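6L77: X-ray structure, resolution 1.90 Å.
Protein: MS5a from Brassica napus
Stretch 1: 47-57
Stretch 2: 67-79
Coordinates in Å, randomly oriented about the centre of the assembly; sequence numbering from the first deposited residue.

Stretch 1 (47-57) LMPVSYNITLI
Stretch 2 (67-79) VVFETNVDQRSLG

Two strands of one chain, 49-57 and 67-75, pair as antiparallel neighbours, their axes 174° apart in direction and 4.3 Å apart at closest approach. Most strand residues lie in the extended region, with phi between about -100° and -146° and psi between about 107° and 162°. The register sets Ser51 against Asp74, Asn53 against Asn72, Thr55 against Glu70 and Ile57 against Val68 as non-hydrogen-bonded pairs, with CA atoms 4.3 to 4.8 Å apart. Between them, Tyr52-Val73, Ile54-Thr71 and Leu56-Phe69 are hydrogen-bonded pairs with CA spacings of 5.1 to 5.2 Å.

Each of these three pairs closes a two-hydrogen-bond ring, N to O in both directions. Tyr52 N reaches Val73 O at 2.8 Å and Val73 N returns to Tyr52 O at 3.0 Å; Ile54 N to Thr71 O is 2.8 Å and Thr71 N to Ile54 O is 2.9 Å. Leu56 N meets Phe69 O at 2.8 Å and nearly straight, 175°, whereas Phe69 N to Leu56 O is shorter, 2.7 Å, but bent to 139°. The narrow pairs add CA-H...O contacts, such as Ser51 CA to Val73 O at 3.3 Å and Asn72 CA to Tyr52 O at 3.3 Å.

The ladder changes at Val50, whose psi of -17° departs from the extended pattern. Its carbonyl still accepts from Gln75 N, with Val50 O to Gln75 N at 2.8 Å. One residue earlier, a side chain continues the bonding: Gln75, with chi1 and chi2 both t and chi3 at -100°, donates from NE2 to Pro49 O at 2.9 Å. The same amide nitrogen lies at the edge of the Tyr52 ring, with NE2 3.9 Å from Tyr52 CE1, and a water joins the two side chains, 2.8 Å from Gln75 NE2, which donates to it, and 2.8 Å from Tyr52 OH. Gln75 has the largest area covered by the opposing stretch.

The face bearing Tyr52, Ile54, Leu56, Phe69, Thr71 and Val73 is buried. Leu56, chi1 p, places CD2 3.7 Å from Phe69 CD2, at the edge of a ring held by chi1 t and chi2 90°. Leu56 CD2 also lies 3.4 Å from Thr71 OG1, a hydroxyl buried here without a polar partner in the model.

The other face is more polar and mostly partly exposed. The ends of the Asn53 (chi1 t) and Asn72 (chi1 m) side chains come nearer to the opposing strand than their CA-to-CB bonds, which point to this face, would suggest, and Ser51 CB approaches Asp74 OD1 to 3.3 Å. Toward the far end the pairing becomes apolar: Thr55 CG2 is 3.6 Å from Val68 CG2, diagonally across the register, and Ile57, m at both chi angles, sets CD1 3.8 Å from Val68 CB.

Beyond the ladder, selenomethionine Met48 (t, t, p) points toward stretch 2. Its CG packs 3.5 Å from CD2 of Leu78 (chi1 m), while its CE rests 3.7 Å from Gln75 O, extending the contact into the loop.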

# COMPACT_ATOMS: atom_id res chain seq x y z
N LEU A 47 20.88 6.75 -11.33
CA LEU A 47 21.48 5.77 -10.44
C LEU A 47 20.38 5.10 -9.61
O LEU A 47 20.08 3.94 -9.87
CB LEU A 47 22.64 6.38 -9.66
CG LEU A 47 23.91 5.99 -10.47
CD1 LEU A 47 23.76 6.17 -12.00
CD2 LEU A 47 25.17 6.68 -9.99
N MSE A 48 19.73 5.77 -8.66
CA MSE A 48 18.60 5.12 -7.98
C MSE A 48 17.46 4.85 -8.96
O MSE A 48 17.13 5.73 -9.75
CB MSE A 48 18.07 5.95 -6.81
CG MSE A 48 16.73 5.42 -6.31
SE MSE A 48 15.86 6.38 -4.83
CE MSE A 48 15.41 8.06 -5.71
N PRO A 49 16.83 3.65 -8.91
CA PRO A 49 15.61 3.44 -9.70
C PRO A 49 14.51 4.39 -9.28
O PRO A 49 14.01 4.31 -8.15
CB PRO A 49 15.25 1.98 -9.41
CG PRO A 49 16.53 1.36 -8.96
CD PRO A 49 17.24 2.43 -8.21
N VAL A 50 14.11 5.30 -10.17
CA VAL A 50 13.16 6.35 -9.84
C VAL A 50 11.83 6.20 -10.56
O VAL A 50 10.83 6.81 -10.13
CB VAL A 50 13.75 7.75 -10.11
CG1 VAL A 50 14.87 8.04 -9.13
CG2 VAL A 50 14.27 7.84 -11.55
N SER A 51 11.75 5.40 -11.63
CA SER A 51 10.47 5.20 -12.27
C SER A 51 10.38 3.78 -12.81
O SER A 51 11.34 3.26 -13.38
CB SER A 51 10.23 6.20 -13.39
OG SER A 51 11.09 5.95 -14.47
N TYR A 52 9.20 3.19 -12.65
CA TYR A 52 8.86 1.88 -13.19
C TYR A 52 7.65 2.06 -14.10
O TYR A 52 6.66 2.66 -13.70
CB TYR A 52 8.52 0.88 -12.07
CG TYR A 52 9.71 0.37 -11.31
CD1 TYR A 52 10.21 1.07 -10.22
CD2 TYR A 52 10.35 -0.80 -11.69
CE1 TYR A 52 11.32 0.60 -9.52
CE2 TYR A 52 11.45 -1.28 -11.01
CZ TYR A 52 11.93 -0.58 -9.92
OH TYR A 52 13.02 -1.05 -9.25
N ASN A 53 7.76 1.56 -15.32
CA ASN A 53 6.64 1.48 -16.24
C ASN A 53 6.43 -0.01 -16.47
O ASN A 53 7.25 -0.65 -17.13
CB ASN A 53 6.93 2.23 -17.54
CG ASN A 53 5.88 1.97 -18.64
OD1 ASN A 53 4.77 1.50 -18.38
ND2 ASN A 53 6.24 2.29 -19.87
N ILE A 54 5.36 -0.55 -15.88
CA ILE A 54 5.16 -1.99 -15.79
C ILE A 54 3.97 -2.36 -16.67
O ILE A 54 2.90 -1.74 -16.58
CB ILE A 54 4.89 -2.42 -14.33
CG1 ILE A 54 6.04 -2.00 -13.44
CG2 ILE A 54 4.63 -3.94 -14.25
CD1 ILE A 54 5.66 -2.04 -11.93
N THR A 55 4.17 -3.36 -17.51
CA THR A 55 3.10 -3.94 -18.31
C THR A 55 2.76 -5.30 -17.70
O THR A 55 3.62 -6.18 -17.62
CB THR A 55 3.52 -4.09 -19.77
OG1 THR A 55 3.91 -2.80 -20.28
CG2 THR A 55 2.37 -4.67 -20.61
N LEU A 56 1.53 -5.46 -17.24
CA LEU A 56 1.14 -6.68 -16.55
C LEU A 56 -0.15 -7.21 -17.16
O LEU A 56 -0.87 -6.50 -17.85
CB LEU A 56 0.95 -6.44 -15.05
CG LEU A 56 -0.06 -5.33 -14.73
CD1 LEU A 56 -1.13 -5.86 -13.80
CD2 LEU A 56 0.59 -4.08 -14.14
N ILE A 57 -0.41 -8.49 -16.90
CA ILE A 57 -1.65 -9.14 -17.28
C ILE A 57 -2.47 -9.31 -16.01
O ILE A 57 -1.97 -9.87 -15.02
CB ILE A 57 -1.41 -10.50 -17.95
CG1 ILE A 57 -0.40 -10.36 -19.10
CG2 ILE A 57 -2.73 -11.09 -18.42
CD1 ILE A 57 -0.79 -9.32 -20.12
N VAL A 67 -6.50 -9.22 -19.14
CA VAL A 67 -6.46 -7.83 -19.58
C VAL A 67 -5.04 -7.31 -19.42
O VAL A 67 -4.49 -7.33 -18.31
CB VAL A 67 -7.45 -6.99 -18.76
CG1 VAL A 67 -7.43 -5.52 -19.20
CG2 VAL A 67 -8.87 -7.60 -18.86
N VAL A 68 -4.44 -6.83 -20.51
CA VAL A 68 -3.13 -6.22 -20.36
C VAL A 68 -3.30 -4.83 -19.77
O VAL A 68 -4.21 -4.06 -20.13
CB VAL A 68 -2.36 -6.24 -21.70
CG1 VAL A 68 -3.16 -5.57 -22.81
CG2 VAL A 68 -0.97 -5.61 -21.53
N PHE A 69 -2.43 -4.50 -18.84
CA PHE A 69 -2.62 -3.43 -17.88
C PHE A 69 -1.29 -2.71 -17.73
O PHE A 69 -0.24 -3.36 -17.69
CB PHE A 69 -3.07 -4.06 -16.56
CG PHE A 69 -3.60 -3.10 -15.54
CD1 PHE A 69 -4.95 -2.79 -15.51
CD2 PHE A 69 -2.76 -2.55 -14.59
CE1 PHE A 69 -5.45 -1.93 -14.57
CE2 PHE A 69 -3.25 -1.67 -13.63
CZ PHE A 69 -4.60 -1.37 -13.61
N GLU A 70 -1.33 -1.37 -17.66
CA GLU A 70 -0.12 -0.56 -17.48
C GLU A 70 -0.15 0.10 -16.11
O GLU A 70 -1.19 0.63 -15.69
CB GLU A 70 -0.04 0.49 -18.59
CG GLU A 70 1.07 1.49 -18.45
CD GLU A 70 1.15 2.41 -19.65
OE1 GLU A 70 0.13 2.58 -20.34
OE2 GLU A 70 2.24 2.96 -19.91
N THR A 71 0.98 0.05 -15.39
CA THR A 71 1.14 0.74 -14.11
C THR A 71 2.43 1.55 -14.17
O THR A 71 3.46 1.02 -14.57
CB THR A 71 1.21 -0.24 -12.92
OG1 THR A 71 -0.02 -0.97 -12.79
CG2 THR A 71 1.45 0.50 -11.61
N ASN A 72 2.37 2.83 -13.79
CA ASN A 72 3.56 3.68 -13.70
C ASN A 72 3.73 4.17 -12.27
O ASN A 72 2.78 4.71 -11.69
CB ASN A 72 3.48 4.89 -14.64
CG ASN A 72 3.62 4.52 -16.11
OD1 ASN A 72 3.58 3.34 -16.49
ND2 ASN A 72 3.78 5.53 -16.95
N VAL A 73 4.92 3.98 -11.71
CA VAL A 73 5.23 4.38 -10.33
C VAL A 73 6.54 5.14 -10.34
O VAL A 73 7.52 4.68 -10.95
CB VAL A 73 5.33 3.17 -9.38
CG1 VAL A 73 5.99 3.58 -8.05
CG2 VAL A 73 3.96 2.57 -9.12
N ASP A 74 6.57 6.30 -9.67
CA ASP A 74 7.82 7.00 -9.38
C ASP A 74 8.23 6.71 -7.95
O ASP A 74 7.41 6.84 -7.03
CB ASP A 74 7.67 8.51 -9.58
CG ASP A 74 7.68 8.91 -11.05
OD1 ASP A 74 7.89 8.04 -11.92
OD2 ASP A 74 7.46 10.10 -11.33
N GLN A 75 9.48 6.32 -7.75
CA GLN A 75 9.98 5.84 -6.47
C GLN A 75 11.03 6.80 -5.96
O GLN A 75 11.93 7.20 -6.71
CB GLN A 75 10.55 4.43 -6.61
CG GLN A 75 11.31 3.89 -5.41
CD GLN A 75 11.78 2.45 -5.63
OE1 GLN A 75 11.15 1.51 -5.15
NE2 GLN A 75 12.86 2.28 -6.37
N ARG A 76 10.93 7.19 -4.68
CA ARG A 76 11.83 8.18 -4.12
C ARG A 76 12.70 7.65 -2.99
O ARG A 76 13.54 8.40 -2.49
CB ARG A 76 11.05 9.41 -3.63
CG ARG A 76 10.38 10.20 -4.74
CD ARG A 76 9.45 11.27 -4.17
NE ARG A 76 8.25 10.69 -3.54
CZ ARG A 76 7.16 10.35 -4.21
NH1 ARG A 76 7.11 10.51 -5.53
NH2 ARG A 76 6.12 9.84 -3.57
N SER A 77 12.50 6.41 -2.55
CA SER A 77 13.37 5.85 -1.53
C SER A 77 13.48 4.35 -1.73
O SER A 77 12.57 3.71 -2.27
CB SER A 77 12.87 6.16 -0.11
OG SER A 77 13.71 5.54 0.85
N LEU A 78 14.61 3.80 -1.30
CA LEU A 78 14.83 2.36 -1.26
C LEU A 78 14.73 1.78 0.15
O LEU A 78 14.75 0.56 0.30
CB LEU A 78 16.22 1.99 -1.82
CG LEU A 78 16.53 2.02 -3.32
CD1 LEU A 78 15.28 1.96 -4.20
CD2 LEU A 78 17.38 3.23 -3.64
N GLY A 79 14.63 2.63 1.17
CA GLY A 79 14.73 2.15 2.54
C GLY A 79 13.47 2.35 3.37
O GLY A 79 13.44 2.04 4.56
O HOH W 1 13.84 -0.29 -6.71